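Long-range contacts in AP-4 complex accessory subunit Tepsin (Equus caballus, PDB 5WF2), which probably takes part in vesicular protein trafficking at the trans-Golgi network through its association with the AP-4 adaptor complex, this chain being its VHS/ENTH-like domain: residues T33-S38 against M79-A84; H98-T103 against K124-F129; Q26-V31 against L63-C68. All coordinates share one frame; numbering follows the deposited sequence.

How the contacts relate
From the N terminus, helix 25-35 comes first and serves two contacts. Contact 3 joins its residues 26-31 to 63-68 on helix 59-68, closing a loop that holds helix 44-56. Contact 1 ties the following residues, 33-38, to 79-84 on helix 75-89. Their segments alternate along the chain, so the two loops cross, and Leu66 of contact 3 packs on Ala84 of contact 1. Contact 2 opens only after both have closed; it closes the short loop between helix 96-111 and helix 117-132, on the opposite side of the domain centre from the other two. Packing of Leu82 on Ile125 and of Leu63 on Thr103 joins that C-terminal pair to contacts 1 and 3.

Contact 1. Residues T33-S38 against M79-A84; sequences TVTRGS and MRALGA
Arg80 of helix 75-89 reaches across to the backbone where helix 25-35 runs into the loop behind it, so this is a side-chain-to-main-chain tie between two helices of the VHS/ENTH-like domain. Its CB points at the other segment, and Arg80 CD passes 3.5 Å from Thr35 O. A bend at chi3 (64°) then sets Arg80 NE off the line of the aliphatic chain, 2.9 Å from Val34 O. NH2 of Arg80 meets the same Val34 O at 3.1 Å. NE and NH2 of the guanidinium thus share one acceptor, and both come from one face of its carbonyl plane. Neither bond is straight, with N-H...O angles of 144° for NE and 135° for NH2. Over one face of the guanidinium lie Gly37 CA and Arg36 O. Two further partners help fix its rotation: NH2 also forms a salt bridge with Glu46 OE1, and NH1 donates to Arg39 O in the loop.

Beside this polar grip the helices pack through small apolar groups. Thr35 CG2 lies 4.0 Å from Ala81 CB, while its OG1 is bonded to Val31 O within its own helix; Val34 CG1 sits 4.3 Å from Ala84 CB. Phe50 of helix 44-56 touches both Val34 and Ala84, so three helices meet here, as in the all-helical superhelix of VHS and ENTH domains.

Contact 2. Residues H98-T103 against K124-F129; sequences HILLLT and KILRHF
Phe129 of helix 117-132 heads toward helix 96-111 from its CB on and meets Leu100, Thr103 and Ile99 in turn. At its root, Phe129 CB is 3.9 Å from Leu100 CD1; the two side chains run by one another in opposing senses, and the other leucine methyl, Leu100 CD2, lies 3.8 Å from Phe129 O. CG, anti to the carbonyl carbon (chi1 -66°), starts the ring off on the side of Thr103 and Ile99. Further out, Phe129 CD2 comes 3.7 Å from Thr103 OG1, which lies at the ring's edge, close to its plane. Next along that side, CE2 of Phe129 touches Ile99 CG2 at 3.6 Å, and CZ at the tip meets the same methyl at 3.9 Å. One ring face carries Ile125 O, a turn back on its own helix and nearer the rim than the centre. Val85 of helix 75-89 also touches the phenylalanine.

Leu126 extends the contact along its helix: its CD1 meets Leu100 CD1 at 4.0 Å, the two side chains crossing at about a right angle. The short helix segments run roughly antiparallel, at 137°, with axes 10.3 Å apart.

The one hydroxyl in this interface is satisfied within its own helix, since Thr103 OG1 donates to Ile99 O over 2.8 Å, from above the carbonyl plane; that oxygen also accepts from Thr103 N. With its proton so committed, the hydroxyl probably presents its oxygen to the C-H edge of Phe129, a mildly favourable pairing inside an otherwise apolar, buried contact.

Contact 3. Residues Q26-V31 against L63-C68; sequences QELSLV and LELLIC
Leu65 and Val31 point at each other from helices 59-68 and 25-35, and their side chains cross obliquely, the valine meeting the leucine at its CB while the leucine's CD1 contacts Glu27 and Leu28. Val31 CG2 rests 3.9 Å from Leu65 CB and 4.0 Å from Leu66 CG. The other methyl, Val31 CG1, stands anti to the backbone N (chi1 167°) and meets Leu66 CD2 at 3.9 Å. The two branches of one valine therefore bear on two consecutive leucines. Although the CB of Leu66 does not head for the partner helix, its CD2 nevertheless comes up against Val31.

Leu65 carries the contact one turn back along helix 25-35. There Leu65 CD1 lies 3.7 Å from the backbone N of Leu28 and 3.8 Å from Glu27 CB. Leu28 CB is a looser neighbour of Leu65 CD1, at 4.2 Å.

These helices stand two apart in the chain, with helix 44-56 between them, and their short segments run in broadly the same direction, at 47° with axes 9.4 Å apart. Such stacking of every second helix is a feature of the superhelical VHS/ENTH-like fold. Helix 44-56 contributes Phe50, which touches Leu66, and Ala84 and Val85 of helix 75-89 lie against that leucine too.

Glu27 has two roles. Its CB packs on Leu65, but the chain bends at chi2 (82°) and carries the carboxylate off from residues 63-68. There OE2 accepts a hydrogen bond from the backbone N of Asn58, immediately ahead of helix 59-68, at the N-terminal end of that helix, whose dipole may favour the carboxylate's negative charge.

Contact 1. Residues T33-S38 against M79-A84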
loop_
_atom_site.group_PDB
_atom_site.type_symbol
_atom_site.label_atom_id
_atom_site.label_comp_id
_atom_site.label_asym_id
_atom_site.label_seq_id
_atom_site.Cartn_x
_atom_site.Cartn_y
_atom_site.Cartn_z
ATOM N N THR A 33 -7.472 0.269 9.540
ATOM C CA THR A 33 -8.160 -1.018 9.569
ATOM C C THR A 33 -7.368 -2.077 8.820
ATOM O O THR A 33 -7.112 -3.174 9.338
ATOM C CB THR A 33 -9.567 -0.885 8.966
ATOM O OG1 THR A 33 -10.445 -0.278 9.915
ATOM C CG2 THR A 33 -10.162 -2.236 8.571
ATOM N N VAL A 34 -6.978 -1.775 7.584
ATOM C CA VAL A 34 -6.410 -2.824 6.755
ATOM C C VAL A 34 -5.055 -3.272 7.273
ATOM O O VAL A 34 -4.651 -4.425 7.040
ATOM C CB VAL A 34 -6.347 -2.361 5.294
ATOM C CG1 VAL A 34 -5.226 -1.390 5.090
ATOM C CG2 VAL A 34 -6.204 -3.560 4.409
ATOM N N THR A 35 -4.328 -2.402 7.981
ATOM C CA THR A 35 -2.988 -2.732 8.438
ATOM C C THR A 35 -2.946 -3.364 9.823
ATOM O O THR A 35 -1.891 -3.848 10.215
ATOM C CB THR A 35 -2.048 -1.511 8.449
ATOM O OG1 THR A 35 -2.527 -0.464 9.303
ATOM C CG2 THR A 35 -1.841 -0.970 7.048
ATOM N N ARG A 36 -4.035 -3.378 10.569
ATOM C CA ARG A 36 -3.995 -4.033 11.869
ATOM C C ARG A 36 -4.328 -5.508 11.689
ATOM O O ARG A 36 -5.110 -5.896 10.818
ATOM C CB ARG A 36 -4.951 -3.360 12.859
ATOM C CG ARG A 36 -6.451 -3.670 12.665
ATOM C CD ARG A 36 -7.293 -3.201 13.877
ATOM N NE ARG A 36 -7.028 -1.800 14.229
ATOM C CZ ARG A 36 -7.818 -0.765 13.936
ATOM N NH1 ARG A 36 -8.965 -0.937 13.272
ATOM N NH2 ARG A 36 -7.452 0.460 14.311
ATOM N N GLY A 37 -3.724 -6.336 12.509
ATOM C CA GLY A 37 -3.911 -7.768 12.388
ATOM C C GLY A 37 -2.589 -8.474 12.548
ATOM O O GLY A 37 -1.512 -7.895 12.408
ATOM N N SER A 38 -2.675 -9.762 12.845
ATOM C CA SER A 38 -1.500 -10.541 13.195
ATOM C C SER A 38 -0.922 -11.319 12.024
ATOM O O SER A 38 0.202 -11.823 12.130
ATOM C CB SER A 38 -1.859 -11.516 14.315
ATOM O OG SER A 38 -3.094 -12.140 14.013
ATOM N N MET A 79 4.135 -5.358 5.983
ATOM C CA MET A 79 3.697 -6.403 5.067
ATOM C C MET A 79 2.251 -6.189 4.633
ATOM O O MET A 79 1.933 -6.272 3.443
ATOM C CB MET A 79 3.877 -7.790 5.710
ATOM C CG MET A 79 5.341 -8.226 5.785
ATOM S SD MET A 79 6.050 -8.664 4.190
ATOM C CE MET A 79 5.143 -10.146 3.773
ATOM N N ARG A 80 1.370 -5.866 5.578
ATOM C CA ARG A 80 -0.035 -5.658 5.236
ATOM C C ARG A 80 -0.214 -4.405 4.398
ATOM O O ARG A 80 -1.040 -4.387 3.477
ATOM C CB ARG A 80 -0.896 -5.599 6.510
ATOM C CG ARG A 80 -0.903 -6.939 7.295
ATOM C CD ARG A 80 -1.809 -6.878 8.515
ATOM N NE ARG A 80 -3.203 -6.686 8.151
ATOM C CZ ARG A 80 -4.047 -7.659 7.861
ATOM N NH1 ARG A 80 -3.645 -8.902 7.916
ATOM N NH2 ARG A 80 -5.308 -7.382 7.526
ATOM N N ALA A 81 0.531 -3.349 4.708
ATOM C CA ALA A 81 0.471 -2.127 3.907
ATOM C C ALA A 81 0.930 -2.397 2.482
ATOM O O ALA A 81 0.281 -1.940 1.542
ATOM C CB ALA A 81 1.309 -1.023 4.556
ATOM N N LEU A 82 2.037 -3.142 2.303
ATOM C CA LEU A 82 2.455 -3.576 0.958
ATOM C C LEU A 82 1.385 -4.406 0.263
ATOM O O LEU A 82 1.186 -4.288 -0.957
ATOM C CB LEU A 82 3.761 -4.369 1.002
ATOM C CG LEU A 82 5.035 -3.582 1.358
ATOM C CD1 LEU A 82 6.220 -4.512 1.576
ATOM C CD2 LEU A 82 5.401 -2.544 0.315
ATOM N N GLY A 83 0.754 -5.324 0.991
ATOM C CA GLY A 83 -0.356 -6.066 0.416
ATOM C C GLY A 83 -1.443 -5.163 -0.111
ATOM O O GLY A 83 -2.011 -5.418 -1.176
ATOM N N ALA A 84 -1.775 -4.122 0.647
ATOM C CA ALA A 84 -2.827 -3.206 0.241
ATOM C C ALA A 84 -2.409 -2.433 -1.004
ATOM O O ALA A 84 -3.233 -2.212 -1.887
ATOM C CB ALA A 84 -3.177 -2.251 1.370
#

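Contact 2. Residues H98-T103 against K124-F129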
loop_
_atom_site.group_PDB
_atom_site.type_symbol
_atom_site.label_atom_id
_atom_site.label_comp_id
_atom_site.label_asym_id
_atom_site.label_seq_id
_atom_site.Cartn_x
_atom_site.Cartn_y
_atom_site.Cartn_z
ATOM N N HIS A 98 0.482 5.833 -12.581
ATOM C CA HIS A 98 0.324 6.788 -11.494
ATOM C C HIS A 98 0.608 6.142 -10.148
ATOM O O HIS A 98 1.234 6.760 -9.276
ATOM C CB HIS A 98 -1.086 7.374 -11.529
ATOM C CG HIS A 98 -1.228 8.691 -10.831
ATOM N ND1 HIS A 98 -2.363 9.468 -10.951
ATOM C CD2 HIS A 98 -0.393 9.368 -10.011
ATOM C CE1 HIS A 98 -2.220 10.569 -10.228
ATOM N NE2 HIS A 98 -1.038 10.525 -9.634
ATOM N N ILE A 99 0.176 4.897 -9.951
ATOM C CA ILE A 99 0.548 4.195 -8.723
ATOM C C ILE A 99 2.063 4.056 -8.640
ATOM O O ILE A 99 2.647 4.288 -7.573
ATOM C CB ILE A 99 -0.170 2.840 -8.619
ATOM C CG1 ILE A 99 -1.679 3.100 -8.469
ATOM C CG2 ILE A 99 0.223 2.138 -7.336
ATOM C CD1 ILE A 99 -2.513 1.857 -8.401
ATOM N N LEU A 100 2.715 3.786 -9.766
ATOM C CA LEU A 100 4.170 3.671 -9.764
ATOM C C LEU A 100 4.821 5.000 -9.425
ATOM O O LEU A 100 5.742 5.060 -8.604
ATOM C CB LEU A 100 4.664 3.165 -11.090
ATOM C CG LEU A 100 6.185 3.066 -11.316
ATOM C CD1 LEU A 100 6.866 2.217 -10.263
ATOM C CD2 LEU A 100 6.399 2.521 -12.681
ATOM N N LEU A 101 4.385 6.072 -10.079
ATOM C CA LEU A 101 4.910 7.398 -9.748
ATOM C C LEU A 101 4.850 7.664 -8.259
ATOM O O LEU A 101 5.812 8.166 -7.671
ATOM C CB LEU A 101 4.124 8.447 -10.529
ATOM C CG LEU A 101 4.512 9.909 -10.373
ATOM C CD1 LEU A 101 4.021 10.609 -11.597
ATOM C CD2 LEU A 101 3.911 10.549 -9.124
ATOM N N LEU A 102 3.717 7.345 -7.614
ATOM C CA LEU A 102 3.582 7.637 -6.198
ATOM C C LEU A 102 4.380 6.681 -5.310
ATOM O O LEU A 102 4.853 7.096 -4.252
ATOM C CB LEU A 102 2.123 7.595 -5.787
ATOM C CG LEU A 102 1.252 8.635 -6.529
ATOM C CD1 LEU A 102 -0.231 8.321 -6.362
ATOM C CD2 LEU A 102 1.597 10.035 -6.026
ATOM N N THR A 103 4.509 5.423 -5.689
ATOM C CA THR A 103 5.096 4.446 -4.776
ATOM C C THR A 103 6.563 4.162 -5.051
ATOM O O THR A 103 7.234 3.563 -4.193
ATOM C CB THR A 103 4.322 3.114 -4.820
ATOM O OG1 THR A 103 4.373 2.556 -6.125
ATOM C CG2 THR A 103 2.865 3.321 -4.432
ATOM N N LYS A 124 9.011 -7.324 -5.448
ATOM C CA LYS A 124 8.094 -7.923 -6.434
ATOM C C LYS A 124 7.050 -6.919 -6.883
ATOM O O LYS A 124 6.701 -6.866 -8.064
ATOM C CB LYS A 124 7.394 -9.160 -5.859
ATOM C CG LYS A 124 8.338 -10.159 -5.286
ATOM C CD LYS A 124 7.811 -11.601 -5.323
ATOM C CE LYS A 124 6.655 -11.840 -4.409
ATOM N NZ LYS A 124 6.460 -13.342 -4.196
ATOM N N ILE A 125 6.564 -6.090 -5.957
ATOM C CA ILE A 125 5.589 -5.066 -6.314
ATOM C C ILE A 125 6.224 -4.061 -7.269
ATOM O O ILE A 125 5.618 -3.643 -8.261
ATOM C CB ILE A 125 5.062 -4.361 -5.057
ATOM C CG1 ILE A 125 4.247 -5.314 -4.190
ATOM C CG2 ILE A 125 4.210 -3.200 -5.447
ATOM C CD1 ILE A 125 3.890 -4.831 -2.815
ATOM N N LEU A 126 7.424 -3.596 -6.932
ATOM C CA LEU A 126 8.092 -2.602 -7.758
ATOM C C LEU A 126 8.352 -3.158 -9.140
ATOM O O LEU A 126 8.111 -2.484 -10.148
ATOM C CB LEU A 126 9.398 -2.181 -7.085
ATOM C CG LEU A 126 10.256 -1.131 -7.786
ATOM C CD1 LEU A 126 9.446 0.095 -8.065
ATOM C CD2 LEU A 126 11.452 -0.780 -6.902
ATOM N N ARG A 127 8.835 -4.406 -9.222
ATOM C CA ARG A 127 9.117 -4.998 -10.534
ATOM C C ARG A 127 7.852 -5.176 -11.363
ATOM O O ARG A 127 7.878 -5.010 -12.583
ATOM C CB ARG A 127 9.834 -6.340 -10.377
ATOM C CG ARG A 127 11.248 -6.254 -9.752
ATOM C CD ARG A 127 12.326 -5.707 -10.669
ATOM N NE ARG A 127 12.491 -4.272 -10.480
ATOM C CZ ARG A 127 13.250 -3.713 -9.542
ATOM N NH1 ARG A 127 13.942 -4.466 -8.693
ATOM N NH2 ARG A 127 13.306 -2.385 -9.458
ATOM N N HIS A 128 6.735 -5.451 -10.718
ATOM C CA HIS A 128 5.464 -5.582 -11.411
ATOM C C HIS A 128 5.011 -4.237 -11.989
ATOM O O HIS A 128 4.654 -4.145 -13.171
ATOM C CB HIS A 128 4.441 -6.149 -10.455
ATOM C CG HIS A 128 3.120 -6.421 -11.095
ATOM N ND1 HIS A 128 2.878 -7.548 -11.861
ATOM C CD2 HIS A 128 2.009 -5.659 -11.182
ATOM C CE1 HIS A 128 1.641 -7.498 -12.320
ATOM N NE2 HIS A 128 1.092 -6.361 -11.934
ATOM N N PHE A 129 5.022 -3.177 -11.172
ATOM C CA PHE A 129 4.587 -1.868 -11.652
ATOM C C PHE A 129 5.493 -1.370 -12.777
ATOM O O PHE A 129 5.015 -0.817 -13.770
ATOM C CB PHE A 129 4.549 -0.861 -10.493
ATOM C CG PHE A 129 3.525 -1.146 -9.414
ATOM C CD1 PHE A 129 2.460 -2.025 -9.612
ATOM C CD2 PHE A 129 3.551 -0.396 -8.230
ATOM C CE1 PHE A 129 1.525 -2.233 -8.628
ATOM C CE2 PHE A 129 2.603 -0.599 -7.231
ATOM C CZ PHE A 129 1.589 -1.504 -7.417
#

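Contact 3. Residues Q26-V31 against L63-C68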
loop_
_atom_site.group_PDB
_atom_site.type_symbol
_atom_site.label_atom_id
_atom_site.label_comp_id
_atom_site.label_asym_id
_atom_site.label_seq_id
_atom_site.Cartn_x
_atom_site.Cartn_y
_atom_site.Cartn_z
ATOM N N GLN A 26 -11.435 9.646 6.706
ATOM C CA GLN A 26 -11.996 8.358 6.312
ATOM C C GLN A 26 -10.919 7.478 5.700
ATOM O O GLN A 26 -10.899 6.253 5.898
ATOM C CB GLN A 26 -13.127 8.557 5.311
ATOM C CG GLN A 26 -14.355 9.295 5.862
ATOM C CD GLN A 26 -15.376 9.633 4.764
ATOM O OE1 GLN A 26 -15.008 10.067 3.677
ATOM N NE2 GLN A 26 -16.666 9.431 5.047
ATOM N N GLU A 27 -10.032 8.092 4.926
ATOM C CA GLU A 27 -8.940 7.332 4.336
ATOM C C GLU A 27 -8.011 6.805 5.419
ATOM O O GLU A 27 -7.572 5.648 5.359
ATOM C CB GLU A 27 -8.231 8.213 3.293
ATOM C CG GLU A 27 -9.061 8.493 2.042
ATOM C CD GLU A 27 -10.091 9.633 2.148
ATOM O OE1 GLU A 27 -10.180 10.313 3.191
ATOM O OE2 GLU A 27 -10.822 9.856 1.161
ATOM N N LEU A 28 -7.738 7.607 6.445
ATOM C CA LEU A 28 -6.867 7.146 7.517
ATOM C C LEU A 28 -7.488 5.973 8.263
ATOM O O LEU A 28 -6.817 4.976 8.534
ATOM C CB LEU A 28 -6.556 8.285 8.470
ATOM C CG LEU A 28 -5.718 7.847 9.682
ATOM C CD1 LEU A 28 -4.362 7.235 9.290
ATOM C CD2 LEU A 28 -5.486 9.011 10.602
ATOM N N SER A 29 -8.769 6.072 8.598
ATOM C CA SER A 29 -9.451 4.958 9.252
ATOM C C SER A 29 -9.353 3.692 8.429
ATOM O O SER A 29 -9.157 2.604 8.984
ATOM C CB SER A 29 -10.920 5.294 9.485
ATOM O OG SER A 29 -11.052 6.513 10.207
ATOM N N LEU A 30 -9.511 3.808 7.100
ATOM C CA LEU A 30 -9.423 2.633 6.231
ATOM C C LEU A 30 -8.043 1.993 6.319
ATOM O O LEU A 30 -7.913 0.767 6.434
ATOM C CB LEU A 30 -9.739 3.009 4.774
ATOM C CG LEU A 30 -9.678 1.806 3.825
ATOM C CD1 LEU A 30 -10.746 0.748 4.156
ATOM C CD2 LEU A 30 -9.778 2.260 2.354
ATOM N N VAL A 31 -6.994 2.806 6.240
ATOM C CA VAL A 31 -5.636 2.269 6.249
ATOM C C VAL A 31 -5.315 1.675 7.602
ATOM O O VAL A 31 -4.627 0.652 7.702
ATOM C CB VAL A 31 -4.638 3.373 5.881
ATOM C CG1 VAL A 31 -3.197 2.973 6.186
ATOM C CG2 VAL A 31 -4.799 3.744 4.394
ATOM N N LEU A 63 -3.287 5.845 -0.754
ATOM C CA LEU A 63 -1.940 5.411 -1.082
ATOM C C LEU A 63 -0.897 6.237 -0.326
ATOM O O LEU A 63 0.090 5.690 0.175
ATOM C CB LEU A 63 -1.732 5.487 -2.601
ATOM C CG LEU A 63 -0.566 4.721 -3.247
ATOM C CD1 LEU A 63 -0.670 3.258 -2.913
ATOM C CD2 LEU A 63 -0.545 4.887 -4.772
ATOM N N GLU A 64 -1.072 7.551 -0.243
ATOM C CA GLU A 64 -0.106 8.308 0.531
ATOM C C GLU A 64 -0.106 7.873 1.995
ATOM O O GLU A 64 0.955 7.849 2.633
ATOM C CB GLU A 64 -0.359 9.808 0.378
ATOM C CG GLU A 64 -0.055 10.360 -1.015
ATOM C CD GLU A 64 1.425 10.510 -1.309
ATOM O OE1 GLU A 64 2.236 10.537 -0.357
ATOM O OE2 GLU A 64 1.757 10.623 -2.507
ATOM N N LEU A 65 -1.259 7.479 2.540
ATOM C CA LEU A 65 -1.302 7.035 3.930
ATOM C C LEU A 65 -0.718 5.641 4.087
ATOM O O LEU A 65 -0.034 5.348 5.087
ATOM C CB LEU A 65 -2.740 7.106 4.454
ATOM C CG LEU A 65 -3.215 8.561 4.602
ATOM C CD1 LEU A 65 -4.707 8.682 4.702
ATOM C CD2 LEU A 65 -2.597 9.144 5.768
ATOM N N LEU A 66 -0.894 4.790 3.085
ATOM C CA LEU A 66 -0.218 3.502 3.113
ATOM C C LEU A 66 1.277 3.694 3.097
ATOM O O LEU A 66 1.999 3.015 3.816
ATOM C CB LEU A 66 -0.653 2.640 1.925
ATOM C CG LEU A 66 -2.051 2.026 2.027
ATOM C CD1 LEU A 66 -2.477 1.537 0.648
ATOM C CD2 LEU A 66 -2.070 0.913 3.056
ATOM N N ILE A 67 1.767 4.618 2.271
ATOM C CA ILE A 67 3.203 4.867 2.231
ATOM C C ILE A 67 3.695 5.316 3.598
ATOM O O ILE A 67 4.757 4.895 4.047
ATOM C CB ILE A 67 3.549 5.886 1.129
ATOM C CG1 ILE A 67 3.239 5.267 -0.242
ATOM C CG2 ILE A 67 5.043 6.281 1.230
ATOM C CD1 ILE A 67 3.301 6.212 -1.424
ATOM N N CYS A 68 2.931 6.166 4.283
ATOM C CA CYS A 68 3.288 6.546 5.649
ATOM C C CYS A 68 3.464 5.328 6.538
ATOM O O CYS A 68 4.418 5.260 7.319
ATOM C CB CYS A 68 2.235 7.498 6.222
ATOM S SG CYS A 68 2.289 9.093 5.443
#